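Local coordinates for protein aspartate aminotransferase (Thermotoga maritima, PDB 1O4S) that catalyses the pyridoxal-phosphate-dependent transfer of the amino group between L-aspartate and 2-oxoglutarate, giving oxaloacetate and L-glutamate, at residues B[82-87]-B[100-105]; B[238-243]-B[255-260]; B[304-309]-B[366-371]. All blocks are in the same frame, centred on the assembly; numbering follows the deposited sequence.

Interaction 1 of 3, residues B[82-87]-B[100-105]; sequences ELREGI and SPDQVV
One turn and a half of helix, 82-87, runs past the 3-10 turn 101-103 and the strand that starts at Val104, with the backbones nearest at Glu85 and Pro101, whose CA atoms are 4.6 Å apart. Arg84 does most of the work. Its CG stands anti to the carbonyl carbon (chi1 -74°), the chain then bends at chi3 (-71°), and this brings the guanidinium edge-on to the turn. NH2 gives a weak, bent hydrogen bond to Pro101 O at 2.9 Å, near the guanidinium plane, and a second weak one to Asp102 OD2 at 3.3 Å, part of a salt bridge. A water bridges the same pair: it gives a hydrogen bond to Asp102 OD2 and takes a weak one from Arg84 NH1. The better-placed bond of this side chain goes elsewhere, from NE to Gly79 O, while Asp102 has a second cation in Arg78, so the carboxylate is probably held ionised.

Pro101 O is also the acceptor for Val104 N inside the turn, so the arginine grips a carbonyl already in use. Behind the guanidinium, the aliphatic part of Arg84 slides past Val104 in the opposite direction, CG lying 3.9 Å from Val104 CG1. That same methyl, anti to the backbone N, meets Ile87 CG2 at 4.1 Å, the two side chains crossing obliquely. At the outer margin the Pro101 ring rests on Glu85, its CB 3.9 Å from Glu85 N.

The contact seats helix 81-95 against the edge strand of the seven-stranded sheet. Ile87 reaches on to Tyr257 and Ile259 of the adjoining strand 256-259, and Val105, turned from the helix, packs on helix 262-275.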
ATOM      1  N   GLU B  82       6.335  10.904  15.932  1.00 32.06           N
ATOM      2  CA  GLU B  82       5.331  11.720  16.619  1.00 32.48           C
ATOM      3  C   GLU B  82       3.902  11.159  16.468  1.00 30.79           C
ATOM      4  O   GLU B  82       3.104  11.170  17.433  1.00 30.22           O
ATOM      5  CB  GLU B  82       5.435  13.164  16.114  1.00 33.51           C
ATOM      6  CG  GLU B  82       6.716  13.896  16.604  1.00 37.56           C
ATOM      7  CD  GLU B  82       8.045  13.628  15.817  1.00 42.69           C
ATOM      8  OE1 GLU B  82       8.074  12.985  14.703  1.00 38.61           O
ATOM      9  OE2 GLU B  82       9.120  14.090  16.349  1.00 45.69           O
ATOM     10  N   LEU B  83       3.609  10.604  15.290  1.00 29.95           N
ATOM     11  CA  LEU B  83       2.310   9.986  15.045  1.00 29.31           C
ATOM     12  C   LEU B  83       2.222   8.657  15.822  1.00 29.42           C
ATOM     13  O   LEU B  83       1.245   8.386  16.495  1.00 26.82           O
ATOM     14  CB  LEU B  83       2.043   9.797  13.546  1.00 28.72           C
ATOM     15  CG  LEU B  83       0.748   9.126  13.110  1.00 27.85           C
ATOM     16  CD1 LEU B  83      -0.482   9.775  13.805  1.00 27.47           C
ATOM     17  CD2 LEU B  83       0.569   9.090  11.599  1.00 29.74           C
ATOM     18  N   ARG B  84       3.283   7.867  15.778  1.00 29.39           N
ATOM     19  CA  ARG B  84       3.283   6.620  16.515  1.00 29.19           C
ATOM     20  C   ARG B  84       3.150   6.841  18.017  1.00 29.80           C
ATOM     21  O   ARG B  84       2.380   6.140  18.676  1.00 29.47           O
ATOM     22  CB  ARG B  84       4.525   5.823  16.180  1.00 29.09           C
ATOM     23  CG  ARG B  84       4.436   5.210  14.798  1.00 28.31           C
ATOM     24  CD  ARG B  84       5.539   4.217  14.522  1.00 28.84           C
ATOM     25  NE  ARG B  84       6.832   4.891  14.371  1.00 29.81           N
ATOM     26  CZ  ARG B  84       7.838   4.839  15.225  1.00 31.90           C
ATOM     27  NH1 ARG B  84       8.948   5.504  14.954  1.00 35.95           N
ATOM     28  NH2 ARG B  84       7.751   4.154  16.343  1.00 33.12           N
ATOM     29  N   GLU B  85       3.871   7.835  18.533  1.00 29.94           N
ATOM     30  CA  GLU B  85       3.817   8.209  19.919  1.00 31.43           C
ATOM     31  C   GLU B  85       2.438   8.742  20.286  1.00 30.30           C
ATOM     32  O   GLU B  85       1.902   8.388  21.322  1.00 30.20           O
ATOM     33  CB  GLU B  85       4.895   9.249  20.212  1.00 32.05           C
ATOM     34  CG  GLU B  85       4.911   9.745  21.647  1.00 38.68           C
ATOM     35  CD  GLU B  85       5.881  10.897  21.833  1.00 46.07           C
ATOM     36  OE1 GLU B  85       5.782  11.911  21.070  1.00 50.24           O
ATOM     37  OE2 GLU B  85       6.750  10.780  22.735  1.00 52.61           O
ATOM     38  N   GLY B  86       1.860   9.596  19.445  1.00 30.28           N
ATOM     39  CA  GLY B  86       0.508  10.092  19.682  1.00 29.62           C
ATOM     40  C   GLY B  86      -0.513   8.963  19.746  1.00 29.83           C
ATOM     41  O   GLY B  86      -1.324   8.916  20.656  1.00 29.75           O
ATOM     42  N   ILE B  87      -0.464   8.047  18.782  1.00 30.34           N
ATOM     43  CA  ILE B  87      -1.333   6.863  18.785  1.00 30.27           C
ATOM     44  C   ILE B  87      -1.115   6.000  20.039  1.00 31.41           C
ATOM     45  O   ILE B  87      -2.082   5.601  20.702  1.00 31.12           O
ATOM     46  CB  ILE B  87      -1.114   6.046  17.536  1.00 30.47           C
ATOM     47  CG1 ILE B  87      -1.630   6.820  16.322  1.00 30.03           C
ATOM     48  CG2 ILE B  87      -1.812   4.702  17.669  1.00 30.20           C
ATOM     49  CD1 ILE B  87      -1.120   6.298  14.965  1.00 31.32           C
ATOM     50  N   SER B 100       4.472   1.499  23.997  1.00 35.09           N
ATOM     51  CA  SER B 100       5.611   2.147  23.360  1.00 34.58           C
ATOM     52  C   SER B 100       5.310   2.536  21.889  1.00 33.96           C
ATOM     53  O   SER B 100       4.581   1.850  21.206  1.00 34.62           O
ATOM     54  CB  SER B 100       6.815   1.216  23.467  1.00 34.36           C
ATOM     55  OG  SER B 100       7.885   1.619  22.653  1.00 36.36           O
ATOM     56  N   PRO B 101       5.871   3.638  21.392  1.00 34.26           N
ATOM     57  CA  PRO B 101       5.724   4.010  19.970  1.00 34.00           C
ATOM     58  C   PRO B 101       6.259   2.920  19.017  1.00 34.24           C
ATOM     59  O   PRO B 101       5.780   2.780  17.890  1.00 33.03           O
ATOM     60  CB  PRO B 101       6.566   5.285  19.846  1.00 33.87           C
ATOM     61  CG  PRO B 101       6.766   5.775  21.252  1.00 34.74           C
ATOM     62  CD  PRO B 101       6.717   4.598  22.125  1.00 33.90           C
ATOM     63  N   ASP B 102       7.238   2.148  19.494  1.00 34.60           N
ATOM     64  CA  ASP B 102       7.789   1.017  18.738  1.00 34.75           C
ATOM     65  C   ASP B 102       6.843  -0.202  18.650  1.00 33.26           C
ATOM     66  O   ASP B 102       7.162  -1.173  17.969  1.00 32.82           O
ATOM     67  CB  ASP B 102       9.160   0.626  19.304  1.00 36.09           C
ATOM     68  CG  ASP B 102      10.245   1.697  19.013  1.00 41.79           C
ATOM     69  OD1 ASP B 102      11.318   1.639  19.698  1.00 48.20           O
ATOM     70  OD2 ASP B 102      10.099   2.660  18.158  1.00 47.97           O
ATOM     71  N   GLN B 103       5.676  -0.136  19.298  1.00 31.66           N
ATOM     72  CA  GLN B 103       4.639  -1.160  19.149  1.00 30.57           C
ATOM     73  C   GLN B 103       3.622  -0.840  18.052  1.00 29.55           C
ATOM     74  O   GLN B 103       2.743  -1.631  17.795  1.00 28.52           O
ATOM     75  CB  GLN B 103       3.879  -1.329  20.466  1.00 30.52           C
ATOM     76  CG  GLN B 103       4.672  -2.020  21.537  1.00 31.54           C
ATOM     77  CD  GLN B 103       3.887  -2.211  22.826  1.00 32.58           C
ATOM     78  OE1 GLN B 103       4.062  -1.446  23.763  1.00 31.67           O
ATOM     79  NE2 GLN B 103       3.013  -3.215  22.866  1.00 32.10           N
ATOM     80  N   VAL B 104       3.739   0.344  17.454  1.00 29.21           N
ATOM     81  CA  VAL B 104       2.771   0.899  16.498  1.00 29.12           C
ATOM     82  C   VAL B 104       3.387   0.935  15.105  1.00 28.79           C
ATOM     83  O   VAL B 104       4.534   1.320  14.928  1.00 28.48           O
ATOM     84  CB  VAL B 104       2.367   2.352  16.873  1.00 28.59           C
ATOM     85  CG1 VAL B 104       1.369   2.984  15.813  1.00 28.47           C
ATOM     86  CG2 VAL B 104       1.804   2.416  18.303  1.00 29.33           C
ATOM     87  N   VAL B 105       2.614   0.546  14.099  1.00 29.91           N
ATOM     88  CA  VAL B 105       3.005   0.754  12.717  1.00 29.96           C
ATOM     89  C   VAL B 105       1.845   1.464  12.036  1.00 29.63           C
ATOM     90  O   VAL B 105       0.704   1.040  12.132  1.00 29.71           O
ATOM     91  CB  VAL B 105       3.291  -0.576  11.955  1.00 29.91           C
ATOM     92  CG1 VAL B 105       3.896  -0.296  10.629  1.00 29.46           C
ATOM     93  CG2 VAL B 105       4.218  -1.480  12.774  1.00 33.06           C
TER
HETATM   94  O   HOH W   1      11.410   4.631  17.076  1.00 52.99           O

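Interaction 2 of 3, residues B[238-243]-B[255-260]; sequences IVYING and VGYLIS
Two neighbouring antiparallel strands of the large seven-stranded sheet, in the PLP-binding domain of this class I aminotransferase, meet here; the segment between them carries Lys246, the lysine to which the cofactor attaches, though the link is not present in this structure. The strand axes run at 159° to each other. Tyr240 pairs with Ile259 and Asn242 with Tyr257 as hydrogen-bonded pairs, the shortest bond being Tyr240 N to Ile259 O at 2.8 Å, almost along the C=O axis. Between and beyond them sit the non-hydrogen-bonded pairs Ile241-Leu258 and Gly243-Gly256. In the last, two glycines, with no side chains between the strands, let the CA atoms close to 3.6 Å; Gly256 lies about 5 Å from the bound PLP, nearest atoms.

On the Tyr240, Asn242, Tyr257 and Ile259 face, the two tyrosines lie side by side, edge to edge, with Tyr240 CE2 4.0 Å from Tyr257 CE1. Tyr257 takes the crowded first torsion (chi1 56°), which swings its ring over the partner strand, so that Asn242 O sits over the ring centre, 3.8 Å from its plane. Ile91 of helix 81-95 packs on this ring. Asn242 is held largely by its own strand: ND2 donates to Tyr240 OH in the amide plane and weakly to Asp217, and OD1 accepts from Gly243 N.

On the face of Ile241 and Leu258 the packing is apolar, and tight where Val239 CG1 meets Leu258 CD1 at 3.4 Å. At the far end Ser260 OG, anti to its backbone N, donates to Ile238 O at 2.7 Å from above the carbonyl plane.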
ATOM      1  N   ILE B 238      -1.906 -10.398  20.925  1.00 34.50           N
ATOM      2  CA  ILE B 238      -2.903  -9.441  20.424  1.00 33.64           C
ATOM      3  C   ILE B 238      -2.349  -8.608  19.293  1.00 32.54           C
ATOM      4  O   ILE B 238      -1.283  -8.030  19.429  1.00 32.13           O
ATOM      5  CB  ILE B 238      -3.365  -8.493  21.541  1.00 33.54           C
ATOM      6  CG1 ILE B 238      -3.875  -9.274  22.762  1.00 34.98           C
ATOM      7  CG2 ILE B 238      -4.426  -7.511  21.010  1.00 32.72           C
ATOM      8  CD1 ILE B 238      -5.138 -10.086  22.514  1.00 36.76           C
ATOM      9  N   VAL B 239      -3.101  -8.529  18.198  1.00 31.81           N
ATOM     10  CA  VAL B 239      -2.834  -7.580  17.123  1.00 31.82           C
ATOM     11  C   VAL B 239      -4.035  -6.637  17.087  1.00 31.23           C
ATOM     12  O   VAL B 239      -5.139  -7.053  16.769  1.00 31.52           O
ATOM     13  CB  VAL B 239      -2.639  -8.278  15.736  1.00 31.76           C
ATOM     14  CG1 VAL B 239      -2.414  -7.274  14.640  1.00 31.19           C
ATOM     15  CG2 VAL B 239      -1.469  -9.269  15.788  1.00 33.06           C
ATOM     16  N   TYR B 240      -3.814  -5.379  17.420  1.00 30.07           N
ATOM     17  CA  TYR B 240      -4.877  -4.416  17.498  1.00 29.89           C
ATOM     18  C   TYR B 240      -4.855  -3.542  16.249  1.00 29.53           C
ATOM     19  O   TYR B 240      -3.815  -3.017  15.875  1.00 28.84           O
ATOM     20  CB  TYR B 240      -4.712  -3.597  18.778  1.00 30.22           C
ATOM     21  CG  TYR B 240      -5.698  -2.478  18.947  1.00 30.95           C
ATOM     22  CD1 TYR B 240      -6.986  -2.718  19.454  1.00 31.49           C
ATOM     23  CD2 TYR B 240      -5.343  -1.146  18.596  1.00 30.42           C
ATOM     24  CE1 TYR B 240      -7.910  -1.651  19.610  1.00 31.78           C
ATOM     25  CE2 TYR B 240      -6.240  -0.092  18.757  1.00 31.05           C
ATOM     26  CZ  TYR B 240      -7.525  -0.342  19.255  1.00 31.83           C
ATOM     27  OH  TYR B 240      -8.389   0.704  19.433  1.00 31.37           O
ATOM     28  N   ILE B 241      -6.013  -3.415  15.603  1.00 29.11           N
ATOM     29  CA  ILE B 241      -6.146  -2.638  14.384  1.00 29.74           C
ATOM     30  C   ILE B 241      -7.217  -1.566  14.498  1.00 29.56           C
ATOM     31  O   ILE B 241      -8.364  -1.840  14.888  1.00 30.00           O
ATOM     32  CB  ILE B 241      -6.386  -3.570  13.171  1.00 29.83           C
ATOM     33  CG1 ILE B 241      -5.120  -4.406  12.991  1.00 31.30           C
ATOM     34  CG2 ILE B 241      -6.745  -2.762  11.923  1.00 30.17           C
ATOM     35  CD1 ILE B 241      -5.160  -5.380  11.966  1.00 33.92           C
ATOM     36  N   ASN B 242      -6.825  -0.340  14.138  1.00 29.39           N
ATOM     37  CA  ASN B 242      -7.715   0.816  14.126  1.00 28.73           C
ATOM     38  C   ASN B 242      -7.193   1.832  13.094  1.00 28.67           C
ATOM     39  O   ASN B 242      -6.253   1.552  12.351  1.00 29.14           O
ATOM     40  CB  ASN B 242      -7.844   1.374  15.554  1.00 29.31           C
ATOM     41  CG  ASN B 242      -9.202   2.050  15.839  1.00 30.29           C
ATOM     42  OD1 ASN B 242      -9.852   2.579  14.944  1.00 30.43           O
ATOM     43  ND2 ASN B 242      -9.598   2.062  17.113  1.00 32.14           N
ATOM     44  N   GLY B 243      -7.847   2.981  12.996  1.00 28.37           N
ATOM     45  CA  GLY B 243      -7.409   4.058  12.129  1.00 28.44           C
ATOM     46  C   GLY B 243      -8.403   5.199  12.131  1.00 28.26           C
ATOM     47  O   GLY B 243      -9.284   5.254  12.994  1.00 27.56           O
ATOM     48  N   VAL B 255      -5.127   6.307   6.338  1.00 29.07           N
ATOM     49  CA  VAL B 255      -4.281   6.244   7.520  1.00 30.38           C
ATOM     50  C   VAL B 255      -4.928   5.343   8.559  1.00 30.67           C
ATOM     51  O   VAL B 255      -6.025   5.617   9.050  1.00 30.25           O
ATOM     52  CB  VAL B 255      -4.106   7.587   8.216  1.00 31.00           C
ATOM     53  CG1 VAL B 255      -3.005   7.486   9.294  1.00 33.64           C
ATOM     54  CG2 VAL B 255      -3.847   8.654   7.244  1.00 32.70           C
ATOM     55  N   GLY B 256      -4.232   4.264   8.882  1.00 29.92           N
ATOM     56  CA  GLY B 256      -4.630   3.384   9.939  1.00 29.78           C
ATOM     57  C   GLY B 256      -3.362   2.946  10.626  1.00 30.10           C
ATOM     58  O   GLY B 256      -2.265   3.444  10.307  1.00 28.53           O
ATOM     59  N   TYR B 257      -3.508   1.995  11.549  1.00 29.35           N
ATOM     60  CA  TYR B 257      -2.377   1.520  12.291  1.00 29.42           C
ATOM     61  C   TYR B 257      -2.620   0.179  12.935  1.00 29.47           C
ATOM     62  O   TYR B 257      -3.760  -0.287  13.074  1.00 28.69           O
ATOM     63  CB  TYR B 257      -1.971   2.552  13.359  1.00 29.78           C
ATOM     64  CG  TYR B 257      -3.089   2.922  14.298  1.00 29.26           C
ATOM     65  CD1 TYR B 257      -3.398   2.125  15.405  1.00 29.18           C
ATOM     66  CD2 TYR B 257      -3.843   4.043  14.075  1.00 29.61           C
ATOM     67  CE1 TYR B 257      -4.420   2.445  16.260  1.00 31.57           C
ATOM     68  CE2 TYR B 257      -4.901   4.370  14.918  1.00 31.72           C
ATOM     69  CZ  TYR B 257      -5.175   3.576  16.015  1.00 31.37           C
ATOM     70  OH  TYR B 257      -6.191   3.929  16.867  1.00 32.56           O
ATOM     71  N   LEU B 258      -1.502  -0.436  13.320  1.00 29.75           N
ATOM     72  CA  LEU B 258      -1.479  -1.697  14.030  1.00 29.47           C
ATOM     73  C   LEU B 258      -0.672  -1.467  15.275  1.00 29.26           C
ATOM     74  O   LEU B 258       0.345  -0.773  15.241  1.00 28.68           O
ATOM     75  CB  LEU B 258      -0.821  -2.746  13.140  1.00 30.27           C
ATOM     76  CG  LEU B 258      -0.503  -4.134  13.687  1.00 31.65           C
ATOM     77  CD1 LEU B 258      -0.649  -5.164  12.606  1.00 33.63           C
ATOM     78  CD2 LEU B 258       0.922  -4.191  14.308  1.00 31.77           C
ATOM     79  N   ILE B 259      -1.155  -2.026  16.378  1.00 29.00           N
ATOM     80  CA  ILE B 259      -0.426  -2.111  17.627  1.00 28.32           C
ATOM     81  C   ILE B 259      -0.344  -3.586  18.045  1.00 28.49           C
ATOM     82  O   ILE B 259      -1.350  -4.275  18.097  1.00 28.70           O
ATOM     83  CB  ILE B 259      -1.135  -1.295  18.749  1.00 27.99           C
ATOM     84  CG1 ILE B 259      -1.564   0.093  18.246  1.00 27.22           C
ATOM     85  CG2 ILE B 259      -0.204  -1.190  19.984  1.00 28.14           C
ATOM     86  CD1 ILE B 259      -2.080   1.083  19.348  1.00 25.99           C
ATOM     87  N   SER B 260       0.850  -4.052  18.364  1.00 28.88           N
ATOM     88  CA  SER B 260       1.048  -5.395  18.895  1.00 29.38           C
ATOM     89  C   SER B 260       2.308  -5.407  19.774  1.00 29.49           C
ATOM     90  O   SER B 260       2.713  -4.380  20.252  1.00 29.69           O
ATOM     91  CB  SER B 260       1.143  -6.414  17.723  1.00 29.54           C
ATOM     92  OG  SER B 260       1.040  -7.763  18.165  1.00 28.49           O
TER

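Interaction 3 of 3, residues B[304-309]-B[366-371]; sequences ERKNFV and LSFATS
In the smaller domain of this aminotransferase, helix 296-315 packs over the end of strand 363-367 and the loop that leads into helix 372-386, and Phe368 is the side chain set against the helix. Its CG takes the crowded position between backbone N and carbonyl carbon (chi1 48°), which turns one ring face to Lys306: Lys306 CA stands over that face in a CH-pi contact, 4.1 Å from the centroid and shifted toward the rim. The Lys306 side chain runs alongside the ring, CB 3.7 Å from Phe368 CZ, before bends at chi2 and chi3 carry the amine off to Asn307 OD1 in its own helix. Val309 crosses the phenyl group at about a right angle, its CG1 3.9 Å from Phe368 CD2. Its other methyl, CG2, meets Leu366 CD2 tip to tip, so one residue touches both the strand end and the loop.

Arg305, one residue before Lys306, lies beside the ring. CB lies 3.9 Å from Phe368 CD1, and the chain then reaches out extended from CG to NE along the loop backbone. The guanidinium lies with one face against the chain, Thr370 O being 3.0 Å above its plane; the carbonyl therefore is not in line with an N-H, although Arg305 NE is close. Its stronger partner is Asp52, in a salt bridge through NH2, and Phe302 forms a cation-pi contact with the group.

Segment 366-371 follows directly on Arg365, which probably binds the substrate L-aspartate, and ends at Ser371, whose side chain caps the next helix at Arg374 N. Within the contact, a single weak hydrogen bond joins helix and loop, from Arg305 NH1 to Phe368 O at 3.4 Å.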
ATOM      1  N   GLU B 304     -28.636   8.969  16.142  1.00 30.72           N
ATOM      2  CA  GLU B 304     -30.009   9.325  15.904  1.00 31.86           C
ATOM      3  C   GLU B 304     -30.551   8.805  14.568  1.00 31.44           C
ATOM      4  O   GLU B 304     -31.754   8.529  14.461  1.00 31.73           O
ATOM      5  CB  GLU B 304     -30.229  10.822  16.136  1.00 32.83           C
ATOM      6  CG  GLU B 304     -30.158  11.744  14.955  1.00 37.23           C
ATOM      7  CD  GLU B 304     -30.633  13.139  15.336  1.00 45.00           C
ATOM      8  OE1 GLU B 304     -30.621  13.434  16.579  1.00 49.42           O
ATOM      9  OE2 GLU B 304     -31.011  13.931  14.411  1.00 47.75           O
ATOM     10  N   ARG B 305     -29.680   8.624  13.579  1.00 30.23           N
ATOM     11  CA  ARG B 305     -30.051   7.928  12.346  1.00 30.21           C
ATOM     12  C   ARG B 305     -30.323   6.438  12.619  1.00 29.77           C
ATOM     13  O   ARG B 305     -31.247   5.851  12.059  1.00 29.31           O
ATOM     14  CB  ARG B 305     -28.926   8.028  11.297  1.00 31.12           C
ATOM     15  CG  ARG B 305     -28.682   9.437  10.723  1.00 30.13           C
ATOM     16  CD  ARG B 305     -27.387   9.549  10.073  1.00 29.31           C
ATOM     17  NE  ARG B 305     -27.169  10.818   9.378  1.00 29.45           N
ATOM     18  CZ  ARG B 305     -26.100  11.054   8.642  1.00 29.14           C
ATOM     19  NH1 ARG B 305     -25.167  10.113   8.526  1.00 29.12           N
ATOM     20  NH2 ARG B 305     -25.954  12.214   8.008  1.00 29.35           N
ATOM     21  N   LYS B 306     -29.491   5.847  13.470  1.00 29.23           N
ATOM     22  CA  LYS B 306     -29.615   4.463  13.881  1.00 29.08           C
ATOM     23  C   LYS B 306     -30.961   4.302  14.559  1.00 29.84           C
ATOM     24  O   LYS B 306     -31.736   3.450  14.172  1.00 30.43           O
ATOM     25  CB  LYS B 306     -28.454   4.080  14.817  1.00 28.68           C
ATOM     26  CG  LYS B 306     -28.432   2.598  15.297  1.00 28.05           C
ATOM     27  CD  LYS B 306     -29.320   2.310  16.529  1.00 26.71           C
ATOM     28  CE  LYS B 306     -28.807   2.984  17.808  1.00 27.89           C
ATOM     29  NZ  LYS B 306     -29.610   2.604  19.051  1.00 29.25           N
ATOM     30  N   ASN B 307     -31.257   5.132  15.552  1.00 30.60           N
ATOM     31  CA  ASN B 307     -32.558   5.067  16.235  1.00 31.32           C
ATOM     32  C   ASN B 307     -33.731   5.201  15.277  1.00 31.88           C
ATOM     33  O   ASN B 307     -34.738   4.533  15.442  1.00 32.07           O
ATOM     34  CB  ASN B 307     -32.692   6.155  17.298  1.00 30.95           C
ATOM     35  CG  ASN B 307     -31.843   5.894  18.508  1.00 31.93           C
ATOM     36  OD1 ASN B 307     -31.474   4.751  18.784  1.00 32.64           O
ATOM     37  ND2 ASN B 307     -31.511   6.954  19.243  1.00 32.05           N
ATOM     38  N   PHE B 308     -33.603   6.072  14.282  1.00 32.17           N
ATOM     39  CA  PHE B 308     -34.684   6.304  13.331  1.00 32.13           C
ATOM     40  C   PHE B 308     -34.923   5.130  12.395  1.00 32.16           C
ATOM     41  O   PHE B 308     -36.062   4.805  12.080  1.00 32.17           O
ATOM     42  CB  PHE B 308     -34.407   7.552  12.479  1.00 32.31           C
ATOM     43  CG  PHE B 308     -35.384   7.724  11.343  1.00 32.09           C
ATOM     44  CD1 PHE B 308     -36.687   8.150  11.593  1.00 33.75           C
ATOM     45  CD2 PHE B 308     -35.019   7.407  10.036  1.00 31.57           C
ATOM     46  CE1 PHE B 308     -37.602   8.272  10.555  1.00 33.03           C
ATOM     47  CE2 PHE B 308     -35.924   7.541   8.995  1.00 31.59           C
ATOM     48  CZ  PHE B 308     -37.219   7.966   9.254  1.00 32.27           C
ATOM     49  N   VAL B 309     -33.855   4.524  11.907  1.00 32.60           N
ATOM     50  CA  VAL B 309     -33.992   3.412  10.977  1.00 33.54           C
ATOM     51  C   VAL B 309     -34.497   2.169  11.720  1.00 33.19           C
ATOM     52  O   VAL B 309     -35.308   1.410  11.193  1.00 32.46           O
ATOM     53  CB  VAL B 309     -32.679   3.107  10.182  1.00 34.43           C
ATOM     54  CG1 VAL B 309     -31.488   2.781  11.108  1.00 36.70           C
ATOM     55  CG2 VAL B 309     -32.898   1.926   9.212  1.00 34.50           C
ATOM     56  N   LEU B 366     -27.984  -2.360   4.866  1.00 29.53           N
ATOM     57  CA  LEU B 366     -28.344  -0.971   4.683  1.00 29.48           C
ATOM     58  C   LEU B 366     -27.348  -0.074   5.469  1.00 29.67           C
ATOM     59  O   LEU B 366     -27.041  -0.291   6.640  1.00 29.94           O
ATOM     60  CB  LEU B 366     -29.815  -0.781   5.103  1.00 29.36           C
ATOM     61  CG  LEU B 366     -30.418   0.628   5.090  1.00 29.83           C
ATOM     62  CD1 LEU B 366     -31.923   0.551   5.071  1.00 31.19           C
ATOM     63  CD2 LEU B 366     -29.932   1.484   6.291  1.00 30.61           C
ATOM     64  N   SER B 367     -26.798   0.918   4.797  1.00 29.74           N
ATOM     65  CA  SER B 367     -25.927   1.881   5.457  1.00 29.90           C
ATOM     66  C   SER B 367     -26.728   3.103   5.759  1.00 29.40           C
ATOM     67  O   SER B 367     -27.541   3.548   4.927  1.00 29.13           O
ATOM     68  CB  SER B 367     -24.744   2.292   4.557  1.00 29.80           C
ATOM     69  OG  SER B 367     -24.018   1.140   4.213  1.00 31.53           O
ATOM     70  N   PHE B 368     -26.517   3.660   6.938  1.00 29.30           N
ATOM     71  CA  PHE B 368     -27.192   4.904   7.256  1.00 30.29           C
ATOM     72  C   PHE B 368     -26.210   6.095   7.368  1.00 30.67           C
ATOM     73  O   PHE B 368     -26.288   6.938   8.284  1.00 30.26           O
ATOM     74  CB  PHE B 368     -28.141   4.751   8.447  1.00 29.87           C
ATOM     75  CG  PHE B 368     -27.562   4.063   9.637  1.00 29.63           C
ATOM     76  CD1 PHE B 368     -26.873   4.782  10.608  1.00 29.02           C
ATOM     77  CD2 PHE B 368     -27.759   2.691   9.822  1.00 30.01           C
ATOM     78  CE1 PHE B 368     -26.396   4.158  11.737  1.00 28.21           C
ATOM     79  CE2 PHE B 368     -27.273   2.064  10.935  1.00 29.70           C
ATOM     80  CZ  PHE B 368     -26.588   2.805  11.901  1.00 29.22           C
ATOM     81  N   ALA B 369     -25.284   6.132   6.410  1.00 31.18           N
ATOM     82  CA  ALA B 369     -24.410   7.290   6.223  1.00 31.24           C
ATOM     83  C   ALA B 369     -25.082   8.209   5.208  1.00 31.31           C
ATOM     84  O   ALA B 369     -24.507   8.572   4.188  1.00 32.00           O
ATOM     85  CB  ALA B 369     -22.992   6.862   5.787  1.00 31.18           C
ATOM     86  N   THR B 370     -26.338   8.542   5.483  1.00 32.01           N
ATOM     87  CA  THR B 370     -27.060   9.588   4.773  1.00 33.11           C
ATOM     88  C   THR B 370     -28.073  10.259   5.694  1.00 31.89           C
ATOM     89  O   THR B 370     -28.340   9.800   6.803  1.00 31.12           O
ATOM     90  CB  THR B 370     -27.743   9.078   3.462  1.00 34.28           C
ATOM     91  OG1 THR B 370     -29.033   8.537   3.734  1.00 38.06           O
ATOM     92  CG2 THR B 370     -27.034   7.889   2.843  1.00 36.48           C
ATOM     93  N   SER B 371     -28.612  11.376   5.228  1.00 31.06           N
ATOM     94  CA  SER B 371     -29.504  12.177   6.039  1.00 31.02           C
ATOM     95  C   SER B 371     -30.793  11.425   6.410  1.00 30.93           C
ATOM     96  O   SER B 371     -31.243  10.531   5.683  1.00 29.31           O
ATOM     97  CB  SER B 371     -29.839  13.451   5.294  1.00 30.50           C
ATOM     98  OG  SER B 371     -30.456  13.131   4.076  1.00 31.32           O
TER

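Overall arrangement
Interactions 1 and 2 belong to the same large sheet and touch: strands 104-107 and 256-259 are neighbours, with probable hydrogen bonds from Val105 N to Leu258 O and from Gln103 NE2 to Ser260 O, both 2.9 Å. Interaction 2 is wholly buried and is made mainly by backbone hydrogen bonds beside the cofactor, whereas interaction 1, partly buried at the sheet's margin, relies on one arginine, a proline ring, a water and a few methyls. Interaction 3 is remote, with its centre about 27 Å from that of interaction 2, on the opposite side of the chain's centre. Also buried, it joins helix to strand end and loop through an aromatic ring and arginine.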